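Nab2p (Saccharomyces cerevisiae YJM1574, PDB 5L2L) binds the poly(A) tails of mRNAs and pre-mRNAs, protecting them from the exosome and helping to control tail length and nuclear export. Local coordinates at residues Leu6-Phe11 / Arg23-His28; Ile29-Gly34 / Phe44-Asn49. One frame throughout, in Å; residues are numbered along the deposited sequence.

Contact 1 and contact 2 do the same job in successive zinc fingers: each joins the segment carrying the first cysteine ligand to the one carrying the histidine ligand, through a single backbone bridge. Neither is a classical core; both are partly buried, with zinc and RNA beside them. In contact 1 an arginine side chain and two waters add to the backbone bonds, whereas contact 2 adds to its two backbone bonds the packing of Phe-44 on Ile-29 and Cys-31. Each also offers a phenylalanine face to adenine, but only Phe-44 packs across its contact. The fingers touch, Gln-8 OE1 lying 2.8 Å from His-46 ND1 and Glu-7 OE2 2.6 Å from Asn-49 ND2, both probable hydrogen bonds.

Contact 1 of 2, residues Leu6-Phe11 / Arg23-His28; sequences LEQCKF and RHARSH. With ZN (zinc ion), chain S; nucleotides of chain G; nucleotides of chain C.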
loop_
_atom_site.group_PDB
_atom_site.type_symbol
_atom_site.label_atom_id
_atom_site.label_comp_id
_atom_site.label_asym_id
_atom_site.label_seq_id
_atom_site.Cartn_x
_atom_site.Cartn_y
_atom_site.Cartn_z
ATOM N N LEU F 6 -17.586 -15.486 -2.800
ATOM C CA LEU F 6 -17.932 -15.300 -1.393
ATOM C C LEU F 6 -16.740 -15.511 -0.450
ATOM O O LEU F 6 -16.804 -15.098 0.709
ATOM C CB LEU F 6 -19.068 -16.250 -1.003
ATOM C CG LEU F 6 -20.458 -15.937 -1.556
ATOM C CD1 LEU F 6 -21.414 -17.077 -1.293
ATOM C CD2 LEU F 6 -21.026 -14.651 -0.978
ATOM N N GLU F 7 -15.663 -16.136 -0.908
ATOM C CA GLU F 7 -14.506 -16.330 -0.044
ATOM C C GLU F 7 -13.954 -14.990 0.434
ATOM O O GLU F 7 -13.943 -14.000 -0.305
ATOM C CB GLU F 7 -13.420 -17.104 -0.778
ATOM C CG GLU F 7 -13.759 -18.556 -0.978
ATOM C CD GLU F 7 -12.521 -19.428 -1.024
ATOM O OE1 GLU F 7 -11.719 -19.271 -1.972
ATOM O OE2 GLU F 7 -12.339 -20.252 -0.095
ATOM N N GLN F 8 -13.494 -14.971 1.684
ATOM C CA GLN F 8 -13.029 -13.745 2.325
ATOM C C GLN F 8 -11.618 -13.346 1.882
ATOM O O GLN F 8 -10.689 -14.153 1.955
ATOM C CB GLN F 8 -13.032 -13.933 3.845
ATOM C CG GLN F 8 -13.013 -12.634 4.609
ATOM C CD GLN F 8 -14.346 -11.912 4.499
ATOM O OE1 GLN F 8 -15.388 -12.543 4.302
ATOM N NE2 GLN F 8 -14.320 -10.606 4.590
ATOM N N CYS F 9 -11.449 -12.081 1.465
ATOM C CA CYS F 9 -10.112 -11.540 1.202
ATOM C C CYS F 9 -9.314 -11.437 2.494
ATOM O O CYS F 9 -9.767 -10.810 3.452
ATOM C CB CYS F 9 -10.195 -10.153 0.570
ATOM S SG CYS F 9 -8.536 -9.489 0.163
ATOM N N LYS F 10 -8.102 -12.016 2.513
ATOM C CA LYS F 10 -7.311 -12.013 3.743
ATOM C C LYS F 10 -6.700 -10.655 4.075
ATOM O O LYS F 10 -6.231 -10.482 5.210
ATOM C CB LYS F 10 -6.203 -13.076 3.683
ATOM C CG LYS F 10 -5.110 -12.826 2.643
ATOM C CD LYS F 10 -4.091 -13.980 2.550
ATOM C CE LYS F 10 -3.180 -13.972 3.746
ATOM N NZ LYS F 10 -2.160 -15.088 3.777
ATOM N N PHE F 11 -6.717 -9.686 3.142
ATOM C CA PHE F 11 -6.126 -8.369 3.353
ATOM C C PHE F 11 -7.142 -7.302 3.761
ATOM O O PHE F 11 -6.736 -6.219 4.193
ATOM C CB PHE F 11 -5.375 -7.937 2.084
ATOM C CG PHE F 11 -4.327 -8.937 1.664
ATOM C CD1 PHE F 11 -3.193 -9.130 2.441
ATOM C CD2 PHE F 11 -4.504 -9.730 0.544
ATOM C CE1 PHE F 11 -2.245 -10.096 2.089
ATOM C CE2 PHE F 11 -3.562 -10.680 0.188
ATOM C CZ PHE F 11 -2.433 -10.863 0.959
ATOM N N ARG F 23 -14.407 -11.115 -1.052
ATOM C CA ARG F 23 -15.196 -10.245 -0.167
ATOM C C ARG F 23 -14.283 -9.526 0.823
ATOM O O ARG F 23 -13.352 -10.124 1.370
ATOM C CB ARG F 23 -16.251 -11.035 0.621
ATOM C CG ARG F 23 -17.469 -11.492 -0.178
ATOM C CD ARG F 23 -18.732 -11.730 0.728
ATOM N NE ARG F 23 -18.650 -12.978 1.480
ATOM C CZ ARG F 23 -19.637 -13.508 2.202
ATOM N NH1 ARG F 23 -20.831 -12.912 2.292
ATOM N NH2 ARG F 23 -19.429 -14.653 2.837
ATOM N N HIS F 24 -14.585 -8.250 1.080
ATOM C CA HIS F 24 -13.767 -7.381 1.929
ATOM C C HIS F 24 -14.567 -6.879 3.131
ATOM O O HIS F 24 -15.599 -6.206 2.975
ATOM C CB HIS F 24 -13.215 -6.197 1.122
ATOM C CG HIS F 24 -12.304 -6.607 0.004
ATOM N ND1 HIS F 24 -12.770 -6.948 -1.246
ATOM C CD2 HIS F 24 -10.958 -6.786 -0.036
ATOM C CE1 HIS F 24 -11.749 -7.297 -2.015
ATOM N NE2 HIS F 24 -10.638 -7.225 -1.296
ATOM N N ALA F 25 -14.065 -7.166 4.328
ATOM C CA ALA F 25 -14.698 -6.686 5.554
ATOM C C ALA F 25 -14.294 -5.238 5.843
ATOM O O ALA F 25 -13.112 -4.879 5.749
ATOM C CB ALA F 25 -14.318 -7.596 6.734
ATOM N N ARG F 26 -15.281 -4.409 6.204
ATOM C CA ARG F 26 -15.057 -3.040 6.669
ATOM C C ARG F 26 -15.490 -2.848 8.117
ATOM O O ARG F 26 -15.451 -1.714 8.620
ATOM C CB ARG F 26 -15.794 -2.026 5.781
ATOM C CG ARG F 26 -15.417 -2.125 4.341
ATOM C CD ARG F 26 -15.696 -0.840 3.577
ATOM N NE ARG F 26 -17.064 -0.348 3.704
ATOM C CZ ARG F 26 -18.109 -0.861 3.063
ATOM N NH1 ARG F 26 -17.954 -1.910 2.275
ATOM N NH2 ARG F 26 -19.311 -0.337 3.220
ATOM N N SER F 27 -15.900 -3.918 8.793
ATOM C CA SER F 27 -16.241 -3.894 10.211
ATOM C C SER F 27 -15.457 -4.972 10.953
ATOM O O SER F 27 -15.221 -6.062 10.424
ATOM C CB SER F 27 -17.741 -4.138 10.415
ATOM O OG SER F 27 -18.077 -4.127 11.789
ATOM N N HIS F 28 -15.073 -4.668 12.200
ATOM C CA HIS F 28 -14.486 -5.681 13.070
ATOM C C HIS F 28 -15.525 -6.654 13.611
ATOM O O HIS F 28 -15.144 -7.681 14.189
ATOM C CB HIS F 28 -13.751 -5.026 14.256
ATOM C CG HIS F 28 -12.648 -4.088 13.859
ATOM N ND1 HIS F 28 -11.371 -4.522 13.569
ATOM C CD2 HIS F 28 -12.630 -2.740 13.705
ATOM C CE1 HIS F 28 -10.612 -3.485 13.261
ATOM N NE2 HIS F 28 -11.352 -2.392 13.333
HETATM ZN ZN ZN S . -8.881 -8.251 -1.807
ATOM P P A G 4 2.498 -13.705 -0.858
ATOM O OP1 A G 4 2.939 -14.656 0.187
ATOM O OP2 A G 4 1.275 -13.943 -1.664
ATOM O "O5'" A G 4 2.239 -12.280 -0.182
ATOM C "C5'" A G 4 3.254 -11.642 0.548
ATOM C "C4'" A G 4 2.907 -10.217 0.863
ATOM O "O4'" A G 4 2.520 -9.510 -0.342
ATOM C "C3'" A G 4 1.746 -9.984 1.817
ATOM O "O3'" A G 4 2.126 -10.173 3.178
ATOM C "C2'" A G 4 1.397 -8.529 1.508
ATOM O "O2'" A G 4 2.328 -7.659 2.150
ATOM C "C1'" A G 4 1.609 -8.478 -0.011
ATOM N N9 A G 4 0.346 -8.685 -0.750
ATOM C C8 A G 4 -0.040 -9.772 -1.502
ATOM N N7 A G 4 -1.236 -9.648 -2.050
ATOM C C5 A G 4 -1.679 -8.403 -1.612
ATOM C C6 A G 4 -2.871 -7.684 -1.815
ATOM N N6 A G 4 -3.897 -8.124 -2.530
ATOM N N1 A G 4 -2.983 -6.456 -1.245
ATOM C C2 A G 4 -1.955 -5.992 -0.511
ATOM N N3 A G 4 -0.791 -6.586 -0.231
ATOM C C4 A G 4 -0.706 -7.794 -0.827
ATOM P P A C 3 -6.240 -16.611 -6.730
ATOM O OP1 A C 3 -7.328 -15.785 -7.323
ATOM O OP2 A C 3 -6.202 -18.076 -6.995
ATOM O "O5'" A C 3 -4.825 -15.984 -7.132
ATOM C "C5'" A C 3 -4.733 -14.767 -7.875
ATOM C "C4'" A C 3 -4.411 -13.592 -6.981
ATOM O "O4'" A C 3 -5.382 -13.578 -5.888
ATOM C "C3'" A C 3 -3.021 -13.642 -6.329
ATOM O "O3'" A C 3 -2.437 -12.320 -6.221
ATOM C "C2'" A C 3 -3.325 -14.233 -4.944
ATOM O "O2'" A C 3 -2.380 -13.914 -3.946
ATOM C "C1'" A C 3 -4.705 -13.635 -4.644
ATOM N N9 A C 3 -5.522 -14.382 -3.663
ATOM C C8 A C 3 -5.808 -15.730 -3.569
ATOM N N7 A C 3 -6.573 -16.056 -2.536
ATOM C C5 A C 3 -6.820 -14.840 -1.885
ATOM C C6 A C 3 -7.556 -14.472 -0.721
ATOM N N6 A C 3 -8.243 -15.303 0.067
ATOM N N1 A C 3 -7.578 -13.164 -0.372
ATOM C C2 A C 3 -6.915 -12.292 -1.140
ATOM N N3 A C 3 -6.195 -12.507 -2.237
ATOM C C4 A C 3 -6.173 -13.814 -2.572
ATOM P P A G 5 1.489 -11.298 4.143
ATOM O OP1 A G 5 2.572 -12.213 4.557
ATOM O OP2 A G 5 0.264 -11.871 3.552
ATOM O "O5'" A G 5 1.125 -10.487 5.463
ATOM C "C5'" A G 5 0.233 -9.368 5.432
ATOM C "C4'" A G 5 -0.521 -9.226 6.735
ATOM O "O4'" A G 5 -1.498 -10.309 6.863
ATOM C "C3'" A G 5 0.334 -9.288 7.992
ATOM O "O3'" A G 5 -0.264 -8.467 8.991
ATOM C "C2'" A G 5 0.239 -10.764 8.378
ATOM O "O2'" A G 5 0.520 -11.064 9.733
ATOM C "C1'" A G 5 -1.208 -11.089 8.012
ATOM N N9 A G 5 -1.404 -12.512 7.684
ATOM C C8 A G 5 -1.201 -13.123 6.480
ATOM N N7 A G 5 -1.415 -14.420 6.474
ATOM C C5 A G 5 -1.774 -14.696 7.792
ATOM C C6 A G 5 -2.137 -15.881 8.456
ATOM N N6 A G 5 -2.187 -17.069 7.847
ATOM N N1 A G 5 -2.422 -15.814 9.780
ATOM C C2 A G 5 -2.383 -14.613 10.375
ATOM N N3 A G 5 -2.078 -13.423 9.845
ATOM C C4 A G 5 -1.770 -13.527 8.545
HETATM O O HOH W 1 -16.563 -15.239 3.388
HETATM O O HOH W 2 -11.724 -9.097 4.604
#
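Arg-23 lies alongside Leu-6, the two side chains pointing the same way, and holds it by backbone and methyl group. NE donates to Leu-6 O at 2.9 Å, with the oxygen 22° out of the guanidinium plane; NH2 adds a weak bond to the same atom. Leu-6 CD2 sits over the centre of one guanidinium face, 3.7 Å from Arg-23 CZ. The bend at chi3 (-76°) turns NE out of line with the aliphatic chain, toward Leu-6 O. A water donating to Leu-6 O and Gln-8 OE1 also accepts from Arg-23 NH2, while NH1 reaches Arg-39 O. An alanine here would probably leave Leu-6 O without its side-chain donors and CD2 without the flat surface beneath it.

The backbones meet on either side of Gln-8: Arg-23 N donates to Glu-7 O at 3.0 Å, nearly straight at 175°, and Cys-9 N to Arg-23 O at 2.7 Å. Gln-8 crosses Arg-23 at about a right angle. Its OE1 is also hydrogen-bonded to His-46 ND1 of the next finger, and its NE2 shares with Ala-25 N a water that donates to Cys-9 O. Cys-9 CB lies over one face of the His-24 ring, and Cys-9 SG and His-24 NE2 bind zinc at 2.4 and 2.1 Å. Lys-10 N donates to N1 of A3 of chain C and N6 of that base to Gln-8 O; Phe-11 stacks with an offset on A4 of chain G. Cys-15 and Cys-20 complete the tetrahedral CCCH site of zinc finger 5, whose first-cysteine segment also binds the N1/N6 edge of an adenine.

Contact 2 of 2, residues Ile29-Gly34 / Phe44-Asn49; sequences IMCREG and FGHPIN. With ZN (zinc ion), chain T; nucleotides of chain H.
Ile-29 and Cys-31 pack against Phe-44 and Gly-45 in the tight half of this contact. Gly-45 N donates to Ile-29 O at 3.0 Å and an almost straight 177°, and Cys-31 N returns a bond to a lone pair of Gly-45 O at 2.7 Å. Around this bridge Cys-31 CB meets Phe-44 CB at 3.7 Å. Ile-29 CB approaches Phe-44 CD1, and Ile-29 O lies in the plane of the ring at its edge. One face of Phe-44 is left to the base of A11 of chain H, an offset stack in which CE2 comes 3.4 Å from N7. Gly-34 ends the type I turn that begins at Cys-31, its N donating to Cys-31 O; its O meets the edge of the His-46 ring, 3.3 Å from CD2.

This is the closing bridge of zinc finger 6, a CCCH finger: Cys-31 SG and His-46 NE2 bind zinc at 2.4 and 2.1 Å, with Cys-37 and Cys-42 as the other ligands. His-46 ND1 is hydrogen-bonded to Gln-8 of the preceding finger. Cys-31 SG stands anti to the backbone N (chi1 -177°), where it binds the metal and also accepts from Glu-33 N and from N6 of A11. Arg-32 N donates to N1 of A11, so that one donor (N6) and one acceptor (N1) of the base are bonded to the protein; the Arg-32 guanidinium lies over the face of the base away from Phe-44.

The other side is looser. Met-30, exposed, brings CB no nearer than 4.1 Å to Gly-45 O, and a water donates to both Gly-45 O and Cys-31 O. Exposed Pro-47 makes only a distant approach to Gly-34, through CD.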
loop_
_atom_site.group_PDB
_atom_site.type_symbol
_atom_site.label_atom_id
_atom_site.label_comp_id
_atom_site.label_asym_id
_atom_site.label_seq_id
_atom_site.Cartn_x
_atom_site.Cartn_y
_atom_site.Cartn_z
ATOM N N ILE F 29 -16.818 -6.347 13.443
ATOM C CA ILE F 29 -17.898 -7.214 13.903
ATOM C C ILE F 29 -17.993 -8.435 12.996
ATOM O O ILE F 29 -17.997 -8.315 11.763
ATOM C CB ILE F 29 -19.223 -6.431 13.939
ATOM C CG1 ILE F 29 -19.150 -5.306 14.974
ATOM C CG2 ILE F 29 -20.416 -7.354 14.252
ATOM C CD1 ILE F 29 -20.329 -4.322 14.927
ATOM N N MET F 30 -18.079 -9.624 13.597
ATOM C CA MET F 30 -18.197 -10.841 12.804
ATOM C C MET F 30 -19.655 -11.054 12.362
ATOM O O MET F 30 -20.602 -10.884 13.146
ATOM C CB MET F 30 -17.658 -12.041 13.591
ATOM C CG MET F 30 -16.093 -12.016 13.788
ATOM S SD MET F 30 -15.448 -13.446 14.698
ATOM C CE MET F 30 -13.725 -12.972 14.932
ATOM N N CYS F 31 -19.827 -11.402 11.084
ATOM C CA CYS F 31 -21.166 -11.554 10.516
ATOM C C CYS F 31 -21.971 -12.594 11.292
ATOM O O CYS F 31 -21.479 -13.689 11.587
ATOM C CB CYS F 31 -21.080 -11.957 9.040
ATOM S SG CYS F 31 -22.718 -12.097 8.235
ATOM N N ARG F 32 -23.229 -12.257 11.604
ATOM C CA ARG F 32 -24.072 -13.146 12.397
ATOM C C ARG F 32 -24.379 -14.454 11.679
ATOM O O ARG F 32 -24.766 -15.428 12.337
ATOM C CB ARG F 32 -25.381 -12.436 12.772
ATOM C CG ARG F 32 -26.182 -11.926 11.581
ATOM C CD ARG F 32 -27.571 -11.430 11.991
ATOM N NE ARG F 32 -27.553 -10.098 12.601
ATOM C CZ ARG F 32 -27.934 -8.973 11.999
ATOM N NH1 ARG F 32 -28.374 -8.984 10.746
ATOM N NH2 ARG F 32 -27.877 -7.822 12.655
ATOM N N GLU F 33 -24.243 -14.495 10.351
ATOM C CA GLU F 33 -24.450 -15.708 9.564
ATOM C C GLU F 33 -23.170 -16.509 9.349
ATOM O O GLU F 33 -23.230 -17.602 8.767
ATOM C CB GLU F 33 -25.038 -15.363 8.188
ATOM C CG GLU F 33 -26.313 -14.538 8.228
ATOM C CD GLU F 33 -27.445 -15.257 8.920
ATOM O OE1 GLU F 33 -28.113 -14.626 9.771
ATOM O OE2 GLU F 33 -27.657 -16.454 8.619
ATOM N N GLY F 34 -22.024 -15.988 9.779
ATOM C CA GLY F 34 -20.777 -16.739 9.705
ATOM C C GLY F 34 -20.437 -17.171 8.290
ATOM O O GLY F 34 -20.641 -16.433 7.315
ATOM N N PHE F 44 -19.346 -7.301 6.849
ATOM C CA PHE F 44 -18.966 -7.867 8.139
ATOM C C PHE F 44 -17.971 -9.019 7.948
ATOM O O PHE F 44 -17.780 -9.528 6.849
ATOM C CB PHE F 44 -20.229 -8.311 8.893
ATOM C CG PHE F 44 -21.129 -7.150 9.262
ATOM C CD1 PHE F 44 -20.913 -6.427 10.428
ATOM C CD2 PHE F 44 -22.162 -6.748 8.417
ATOM C CE1 PHE F 44 -21.718 -5.331 10.751
ATOM C CE2 PHE F 44 -22.956 -5.666 8.740
ATOM C CZ PHE F 44 -22.738 -4.963 9.909
ATOM N N GLY F 45 -17.315 -9.408 9.040
ATOM C CA GLY F 45 -16.248 -10.418 8.956
ATOM C C GLY F 45 -16.779 -11.846 8.845
ATOM O O GLY F 45 -17.733 -12.233 9.521
ATOM N N HIS F 46 -16.141 -12.630 7.977
ATOM C CA HIS F 46 -16.416 -14.050 7.799
ATOM C C HIS F 46 -15.113 -14.838 7.886
ATOM O O HIS F 46 -14.034 -14.300 7.606
ATOM C CB HIS F 46 -17.097 -14.353 6.446
ATOM C CG HIS F 46 -18.214 -13.413 6.082
ATOM N ND1 HIS F 46 -18.016 -12.276 5.328
ATOM C CD2 HIS F 46 -19.537 -13.446 6.368
ATOM C CE1 HIS F 46 -19.167 -11.643 5.172
ATOM N NE2 HIS F 46 -20.108 -12.334 5.793
ATOM N N PRO F 47 -15.185 -16.132 8.225
ATOM C CA PRO F 47 -13.960 -16.937 8.342
ATOM C C PRO F 47 -13.153 -16.998 7.047
ATOM O O PRO F 47 -13.700 -17.199 5.955
ATOM C CB PRO F 47 -14.484 -18.325 8.731
ATOM C CG PRO F 47 -15.807 -18.086 9.366
ATOM C CD PRO F 47 -16.381 -16.901 8.621
ATOM N N ILE F 48 -11.807 -16.854 7.195
ATOM C CA ILE F 48 -10.846 -17.045 6.109
ATOM C C ILE F 48 -10.420 -18.506 6.071
ATOM O O ILE F 48 -10.144 -19.112 7.115
ATOM C CB ILE F 48 -9.616 -16.135 6.296
ATOM C CG1 ILE F 48 -9.996 -14.647 6.277
ATOM C CG2 ILE F 48 -8.564 -16.432 5.230
ATOM C CD1 ILE F 48 -8.894 -13.766 6.877
ATOM N N ASN F 49 -10.299 -19.066 4.866
ATOM C CA ASN F 49 -9.959 -20.486 4.705
ATOM C C ASN F 49 -8.437 -20.697 4.679
ATOM O O ASN F 49 -7.858 -21.185 3.702
ATOM C CB ASN F 49 -10.619 -21.037 3.441
ATOM C CG ASN F 49 -12.143 -21.046 3.529
ATOM O OD1 ASN F 49 -12.719 -21.309 4.594
ATOM N ND2 ASN F 49 -12.806 -20.754 2.405
HETATM ZN ZN ZN T . -22.085 -11.645 5.982
ATOM P P A H 11 -29.424 -3.521 10.780
ATOM O OP1 A H 11 -29.849 -4.923 11.040
ATOM O OP2 A H 11 -30.408 -2.417 10.731
ATOM O "O5'" A H 11 -28.349 -3.146 11.889
ATOM C "C5'" A H 11 -28.624 -3.331 13.271
ATOM C "C4'" A H 11 -27.366 -3.634 14.041
ATOM O "O4'" A H 11 -26.868 -4.939 13.633
ATOM C "C3'" A H 11 -26.223 -2.657 13.800
ATOM O "O3'" A H 11 -25.408 -2.584 14.971
ATOM C "C2'" A H 11 -25.456 -3.327 12.661
ATOM O "O2'" A H 11 -24.112 -2.919 12.538
ATOM C "C1'" A H 11 -25.582 -4.802 13.042
ATOM N N9 A H 11 -25.514 -5.747 11.920
ATOM C C8 A H 11 -26.157 -5.675 10.707
ATOM N N7 A H 11 -25.939 -6.703 9.918
ATOM C C5 A H 11 -25.100 -7.517 10.670
ATOM C C6 A H 11 -24.510 -8.765 10.408
ATOM N N6 A H 11 -24.643 -9.434 9.259
ATOM N N1 A H 11 -23.737 -9.306 11.371
ATOM C C2 A H 11 -23.583 -8.641 12.522
ATOM N N3 A H 11 -24.081 -7.464 12.889
ATOM C C4 A H 11 -24.851 -6.951 11.909
ATOM P P A H 10 -28.075 1.467 6.729
ATOM O OP1 A H 10 -28.279 2.282 5.507
ATOM O OP2 A H 10 -28.678 1.921 8.008
ATOM O "O5'" A H 10 -28.554 -0.015 6.411
ATOM C "C5'" A H 10 -29.547 -0.668 7.196
ATOM C "C4'" A H 10 -29.158 -2.091 7.512
ATOM O "O4'" A H 10 -28.396 -2.644 6.397
ATOM C "C3'" A H 10 -28.280 -2.263 8.751
ATOM O "O3'" A H 10 -28.596 -3.498 9.400
ATOM C "C2'" A H 10 -26.876 -2.347 8.151
ATOM O "O2'" A H 10 -25.925 -2.985 8.976
ATOM C "C1'" A H 10 -27.154 -3.138 6.878
ATOM N N9 A H 10 -26.138 -3.010 5.824
ATOM C C8 A H 10 -25.848 -1.910 5.060
ATOM N N7 A H 10 -24.888 -2.096 4.189
ATOM C C5 A H 10 -24.492 -3.413 4.388
ATOM C C6 A H 10 -23.521 -4.221 3.760
ATOM N N6 A H 10 -22.709 -3.818 2.776
ATOM N N1 A H 10 -23.392 -5.493 4.195
ATOM C C2 A H 10 -24.204 -5.922 5.178
ATOM N N3 A H 10 -25.163 -5.262 5.830
ATOM C C4 A H 10 -25.259 -3.994 5.390
HETATM O O HOH W 3 -18.512 -14.461 10.953
#